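Local atomic coordinates of protein S100-A5 (Homo sapiens, PDB entry 6WN7), a protein that binds calcium, zinc and copper as a homodimer of EF-hand subunits, with calcium and copper competing for the same sites. Residues Thr18-Lys21 with Tyr22-Arg25; Ser76-Leu79 with Thr80-Ser83; Tyr86-Phe89 with Phe90-Asp93. The protein carries 2 engineered substitutions. One frame throughout, in Å; residues are numbered along the deposited sequence.

How the contacts relate
Helix 7-23 comes first, and contact 1 (18-25) forms at its C-terminal end, where the chain enters the first calcium loop. The chain then continues through helices 34-44 and 52-62 and the second calcium loop before helix 72-93, which carries contacts 2 and 3 in succession. Each contact is local to one continuous run of residues, so none closes a long loop, and none nests in or crosses another. The centres of contacts 1 and 2 are about 17 Å apart. Contacts 1 and 3 meet across the dimer, H20 of one subunit bonding to N87 and stacking on F90 of the other, while contact 2 packs on the other subunit's L8 and L12.

Contact 1 (Thr18-Lys21 with Tyr22-Arg25); sequences TFHK and YSGR. With CA (calcium ion), chain K.
F19 O receives two backbone donors where helix 7-23 gives way to the first calcium loop: S23 N at 2.8 Å, in the carbonyl plane, and Y22 N, well above it. G24 N reaches H20 O only weakly. R25 folds back: its NE makes a weak 3.3 Å bond to K21 O, and one face of its guanidinium is centred on Y22 CD1. K21 turns its CG away from the backbone N (chi1 179°) and runs alongside Y22; its CG sits 4.1 Å from the ring centroid, over one face, while CD comes within 3.4 Å of Y22 CE2. T18 O meets the ring edge at CD2. Were Y22 cut back to an alanine, K21 and R25 would probably lose the ring they lie against, and E44 the hydroxyl that bonds to it. S23 CB makes a CH-pi contact over one face of F19, and S23 OG bonds to K29 O. S23 O binds calcium at 2.3 Å, together with a water, E36 and the carbonyls of E26, S28 and T31, a mostly backbone-lined site as in S100-type EF-hands. Y22 packs on L40 and K43 of helix 34-44, while the F19 ring meets F72 and Y75 of helix 72-93.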
# COMPACT_ATOMS: atom_id res chain seq x y z
N THR B 18 -8.71 -3.88 6.50
CA THR B 18 -9.16 -4.83 5.49
C THR B 18 -8.46 -6.17 5.67
O THR B 18 -9.11 -7.21 5.72
CB THR B 18 -8.97 -4.30 4.07
OG1 THR B 18 -9.81 -3.16 3.84
CG2 THR B 18 -9.30 -5.39 3.05
N PHE B 19 -7.13 -6.16 5.77
CA PHE B 19 -6.37 -7.39 6.04
C PHE B 19 -6.99 -8.14 7.19
O PHE B 19 -7.30 -9.33 7.08
CB PHE B 19 -4.92 -7.02 6.35
CG PHE B 19 -4.05 -8.18 6.68
CD1 PHE B 19 -3.50 -8.97 5.69
CD2 PHE B 19 -3.77 -8.49 7.99
CE1 PHE B 19 -2.68 -10.04 6.01
CE2 PHE B 19 -2.96 -9.56 8.30
CZ PHE B 19 -2.42 -10.33 7.31
N HIS B 20 -7.23 -7.45 8.31
CA HIS B 20 -7.68 -8.08 9.54
C HIS B 20 -9.11 -8.56 9.45
O HIS B 20 -9.45 -9.58 10.06
CB HIS B 20 -7.45 -7.12 10.70
CG HIS B 20 -6.03 -7.08 11.16
ND1 HIS B 20 -5.51 -7.99 12.07
CD2 HIS B 20 -4.99 -6.28 10.81
CE1 HIS B 20 -4.23 -7.74 12.25
NE2 HIS B 20 -3.90 -6.70 11.52
N LYS B 21 -9.97 -7.88 8.69
CA LYS B 21 -11.31 -8.40 8.44
C LYS B 21 -11.26 -9.86 8.00
O LYS B 21 -12.11 -10.66 8.40
CB LYS B 21 -12.03 -7.54 7.40
CG LYS B 21 -13.44 -8.01 7.04
CD LYS B 21 -14.05 -7.30 5.83
CE LYS B 21 -13.94 -5.79 5.91
NZ LYS B 21 -14.94 -5.10 5.04
N TYR B 22 -10.28 -10.23 7.18
CA TYR B 22 -10.20 -11.58 6.64
C TYR B 22 -9.18 -12.46 7.33
O TYR B 22 -9.38 -13.67 7.40
CB TYR B 22 -9.93 -11.52 5.13
CG TYR B 22 -11.05 -10.81 4.41
CD1 TYR B 22 -12.19 -11.48 4.06
CD2 TYR B 22 -10.99 -9.46 4.14
CE1 TYR B 22 -13.22 -10.85 3.45
CE2 TYR B 22 -12.02 -8.82 3.52
CZ TYR B 22 -13.14 -9.53 3.19
OH TYR B 22 -14.18 -8.93 2.56
N SER B 23 -8.10 -11.90 7.88
CA SER B 23 -7.08 -12.74 8.52
C SER B 23 -7.57 -13.38 9.81
O SER B 23 -7.08 -14.45 10.19
CB SER B 23 -5.82 -11.93 8.77
OG SER B 23 -6.03 -10.96 9.75
N GLY B 24 -8.52 -12.78 10.50
CA GLY B 24 -9.03 -13.33 11.75
C GLY B 24 -10.12 -14.40 11.66
O GLY B 24 -10.59 -14.86 12.71
N ARG B 25 -10.52 -14.81 10.46
CA ARG B 25 -11.62 -15.76 10.32
C ARG B 25 -11.22 -17.17 10.74
O ARG B 25 -12.03 -17.87 11.37
CB ARG B 25 -12.12 -15.74 8.88
CG ARG B 25 -12.47 -14.36 8.45
CD ARG B 25 -13.15 -14.34 7.13
NE ARG B 25 -13.87 -13.09 6.96
CZ ARG B 25 -14.84 -12.90 6.08
NH1 ARG B 25 -15.24 -13.87 5.28
NH2 ARG B 25 -15.42 -11.72 6.02
CA CA K . -6.20 -16.42 9.47
O HOH W 1 -4.89 -18.23 8.79

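Contact 2 (Ser76-Leu79 with Thr80-Ser83). Engineered in segment 80-83: S83 (natural residue Cys).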
# COMPACT_ATOMS: atom_id res chain seq x y z
N SER B 76 1.58 -7.02 1.93
CA SER B 76 1.92 -5.68 1.47
C SER B 76 2.50 -5.68 0.07
O SER B 76 2.45 -4.64 -0.60
CB SER B 76 2.92 -5.13 2.46
OG SER B 76 2.35 -5.13 3.75
N VAL B 77 3.05 -6.81 -0.38
CA VAL B 77 3.57 -6.91 -1.74
C VAL B 77 2.42 -6.93 -2.74
O VAL B 77 2.55 -6.42 -3.85
CB VAL B 77 4.46 -8.15 -1.88
CG1 VAL B 77 4.88 -8.33 -3.31
CG2 VAL B 77 5.66 -8.05 -0.99
N PHE B 78 1.30 -7.53 -2.36
CA PHE B 78 0.12 -7.54 -3.21
C PHE B 78 -0.46 -6.14 -3.35
O PHE B 78 -0.76 -5.68 -4.45
CB PHE B 78 -0.89 -8.55 -2.65
CG PHE B 78 -2.13 -8.74 -3.49
CD1 PHE B 78 -2.05 -9.00 -4.84
CD2 PHE B 78 -3.38 -8.67 -2.92
CE1 PHE B 78 -3.18 -9.16 -5.57
CE2 PHE B 78 -4.51 -8.85 -3.68
CZ PHE B 78 -4.41 -9.10 -4.99
N LEU B 79 -0.62 -5.44 -2.23
CA LEU B 79 -1.09 -4.06 -2.28
C LEU B 79 -0.22 -3.21 -3.21
O LEU B 79 -0.73 -2.38 -3.96
CB LEU B 79 -1.09 -3.45 -0.87
CG LEU B 79 -2.07 -3.99 0.17
CD1 LEU B 79 -1.88 -3.26 1.48
CD2 LEU B 79 -3.47 -3.84 -0.31
N THR B 80 1.10 -3.41 -3.15
CA THR B 80 1.99 -2.69 -4.04
C THR B 80 1.74 -3.04 -5.50
O THR B 80 1.78 -2.16 -6.37
CB THR B 80 3.43 -2.95 -3.64
OG1 THR B 80 3.61 -2.62 -2.26
CG2 THR B 80 4.35 -2.09 -4.42
N MET B 81 1.48 -4.31 -5.81
CA MET B 81 1.15 -4.64 -7.19
C MET B 81 -0.06 -3.85 -7.65
O MET B 81 -0.13 -3.39 -8.78
CB MET B 81 0.83 -6.13 -7.34
CG MET B 81 1.98 -7.09 -7.13
SD MET B 81 1.35 -8.74 -6.71
CE MET B 81 0.60 -9.19 -8.26
N LEU B 82 -1.06 -3.71 -6.77
CA LEU B 82 -2.28 -3.02 -7.14
C LEU B 82 -2.03 -1.53 -7.27
O LEU B 82 -2.50 -0.90 -8.22
CB LEU B 82 -3.38 -3.30 -6.12
CG LEU B 82 -3.77 -4.75 -5.98
CD1 LEU B 82 -4.46 -5.02 -4.68
CD2 LEU B 82 -4.67 -5.13 -7.11
N SER B 83 -1.30 -0.94 -6.32
CA SER B 83 -0.93 0.47 -6.41
C SER B 83 -0.17 0.73 -7.70
O SER B 83 -0.49 1.65 -8.45
CB SER B 83 -0.04 0.86 -5.23
OG SER B 83 -0.73 0.75 -4.01
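The F78 ring has L82 CD1 over one face and M81 SD at its edge, in the ring plane, both supplied by the next turn of helix 72-93, the exit helix of the second EF-hand. L82 CD1 lies 4.1 Å from the ring centroid, 16° off the normal, a CH-pi contact displaced toward the rim. M81 gives an edge-on Met-aromatic contact: its chain crosses F78 at about a right angle, and SD lies 3.9 Å from F78 CD1. F78 CG lies anti to its backbone N (chi1 -176°), which swings the ring alongside the next turn, where M81 and L82 stand. The ring also packs on L58 and L62 of helix 52-62, whereas L79, L82 and the engineered S83 turn to the second subunit, resting on its L8 and L12. Regular i to i+4 backbone bonds hold the turns together; S83 N to L79 O, at 2.8 Å, is nearly straight. At the start of the run one carbonyl carries a double load. S76 O accepts T80 N at 3.1 Å and also T80 OG1 at 2.9 Å, so the threonine hydroxyl is tied back to its own helix, its approach tilted 20° from the carbonyl plane.

Contact 3 (Tyr86-Phe89 with Phe90-Asp93)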
# COMPACT_ATOMS: atom_id res chain seq x y z
N TYR B 86 -2.44 0.84 -10.63
CA TYR B 86 -3.20 2.07 -10.77
C TYR B 86 -2.29 3.24 -11.07
O TYR B 86 -2.67 4.16 -11.80
CB TYR B 86 -4.10 2.34 -9.57
CG TYR B 86 -4.99 3.55 -9.82
CD1 TYR B 86 -6.11 3.47 -10.63
CD2 TYR B 86 -4.69 4.78 -9.26
CE1 TYR B 86 -6.90 4.57 -10.85
CE2 TYR B 86 -5.48 5.88 -9.50
CZ TYR B 86 -6.57 5.77 -10.29
OH TYR B 86 -7.34 6.88 -10.52
N ASN B 87 -1.06 3.24 -10.54
CA ASN B 87 -0.15 4.33 -10.86
C ASN B 87 0.06 4.41 -12.36
O ASN B 87 -0.05 5.48 -12.96
CB ASN B 87 1.17 4.17 -10.12
CG ASN B 87 2.03 5.44 -10.18
OD1 ASN B 87 1.58 6.53 -9.81
ND2 ASN B 87 3.26 5.30 -10.66
N ASP B 88 0.33 3.27 -13.00
CA ASP B 88 0.47 3.23 -14.45
C ASP B 88 -0.77 3.77 -15.14
O ASP B 88 -0.66 4.48 -16.14
CB ASP B 88 0.76 1.81 -14.90
CG ASP B 88 2.08 1.28 -14.33
OD1 ASP B 88 3.01 2.09 -14.17
OD2 ASP B 88 2.17 0.08 -14.02
N PHE B 89 -1.96 3.45 -14.62
CA PHE B 89 -3.19 3.99 -15.19
C PHE B 89 -3.25 5.50 -15.02
O PHE B 89 -3.62 6.21 -15.95
CB PHE B 89 -4.42 3.33 -14.55
CG PHE B 89 -5.73 3.92 -15.02
CD1 PHE B 89 -6.22 5.09 -14.47
CD2 PHE B 89 -6.44 3.32 -16.03
CE1 PHE B 89 -7.39 5.64 -14.90
CE2 PHE B 89 -7.62 3.87 -16.48
CZ PHE B 89 -8.09 5.03 -15.91
N PHE B 90 -2.91 6.00 -13.83
CA PHE B 90 -3.00 7.43 -13.56
C PHE B 90 -2.01 8.19 -14.43
O PHE B 90 -2.31 9.28 -14.91
CB PHE B 90 -2.69 7.68 -12.08
CG PHE B 90 -2.60 9.15 -11.67
CD1 PHE B 90 -1.46 9.92 -11.93
CD2 PHE B 90 -3.64 9.75 -11.00
CE1 PHE B 90 -1.39 11.24 -11.54
CE2 PHE B 90 -3.55 11.07 -10.60
CZ PHE B 90 -2.43 11.80 -10.87
N LEU B 91 -0.83 7.63 -14.61
CA LEU B 91 0.15 8.28 -15.46
C LEU B 91 -0.39 8.43 -16.88
O LEU B 91 -0.42 9.54 -17.44
CB LEU B 91 1.44 7.48 -15.42
CG LEU B 91 2.23 7.56 -14.12
CD1 LEU B 91 3.26 6.46 -14.09
CD2 LEU B 91 2.88 8.89 -13.99
N GLU B 92 -0.84 7.33 -17.49
CA GLU B 92 -1.41 7.41 -18.82
C GLU B 92 -2.54 8.45 -18.86
O GLU B 92 -2.55 9.33 -19.72
CB GLU B 92 -1.86 6.02 -19.27
CG GLU B 92 -2.24 5.85 -20.75
CD GLU B 92 -1.22 6.40 -21.74
OE1 GLU B 92 -1.66 7.07 -22.70
OE2 GLU B 92 -0.01 6.19 -21.55
N ASP B 93 -3.46 8.38 -17.91
CA ASP B 93 -4.61 9.29 -17.84
C ASP B 93 -4.21 10.76 -17.67
O ASP B 93 -4.98 11.65 -18.05
CB ASP B 93 -5.54 8.82 -16.70
CG ASP B 93 -7.01 9.05 -16.99
OD1 ASP B 93 -7.45 8.85 -18.12
OD2 ASP B 93 -7.74 9.43 -16.05
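Y86 to F89 and F90 to D93 form the last turns of helix 72-93, the C-terminal alpha-helix of the S100 fold, and bond to one another in the regular i to i+4 pattern. F90 N reaches Y86 O at 2.8 Å and L91 N reaches N87 O at the same length, both donors nearly in line with the carbonyl; E92 N to D88 O is longer, at 3.2 Å, yet almost straight at 176°. D93 N closes on F89 O.

The side chains divide between two sides. On the side that meets the second subunit, where Y86 packs on T13 of that subunit, Y86 CE2 lies 4.2 Å from F90 CB, touching the base of that side chain while the F90 ring itself leads away from the preceding turn. The F90 ring stacks on H20 of the second subunit, and N87 OD1 accepts a hydrogen bond from NE2 of the same histidine. One imidazole is therefore held both by a ring and by an amide set one turn apart on this helix. The other branch of that amide, ND2, lies 3.6 Å from L91 CD1, and L91 itself packs on H20 of the second subunit, so the leucine packs against both partners of that bond.

On the exposed side, F89 and D93 run side by side in the same direction, ring and carboxylate planes 40° apart. F89 swings its CG anti to the backbone N (chi1 175°), which carries the ring C-terminally, with CD1 3.5 Å from F90 N. E92 bends at chi2 and carries its carboxylate away from the preceding turn. F89 CE1 meets D93 OD2 obliquely at 4.0 Å, and D93 CB sits 3.3 Å from F89 O.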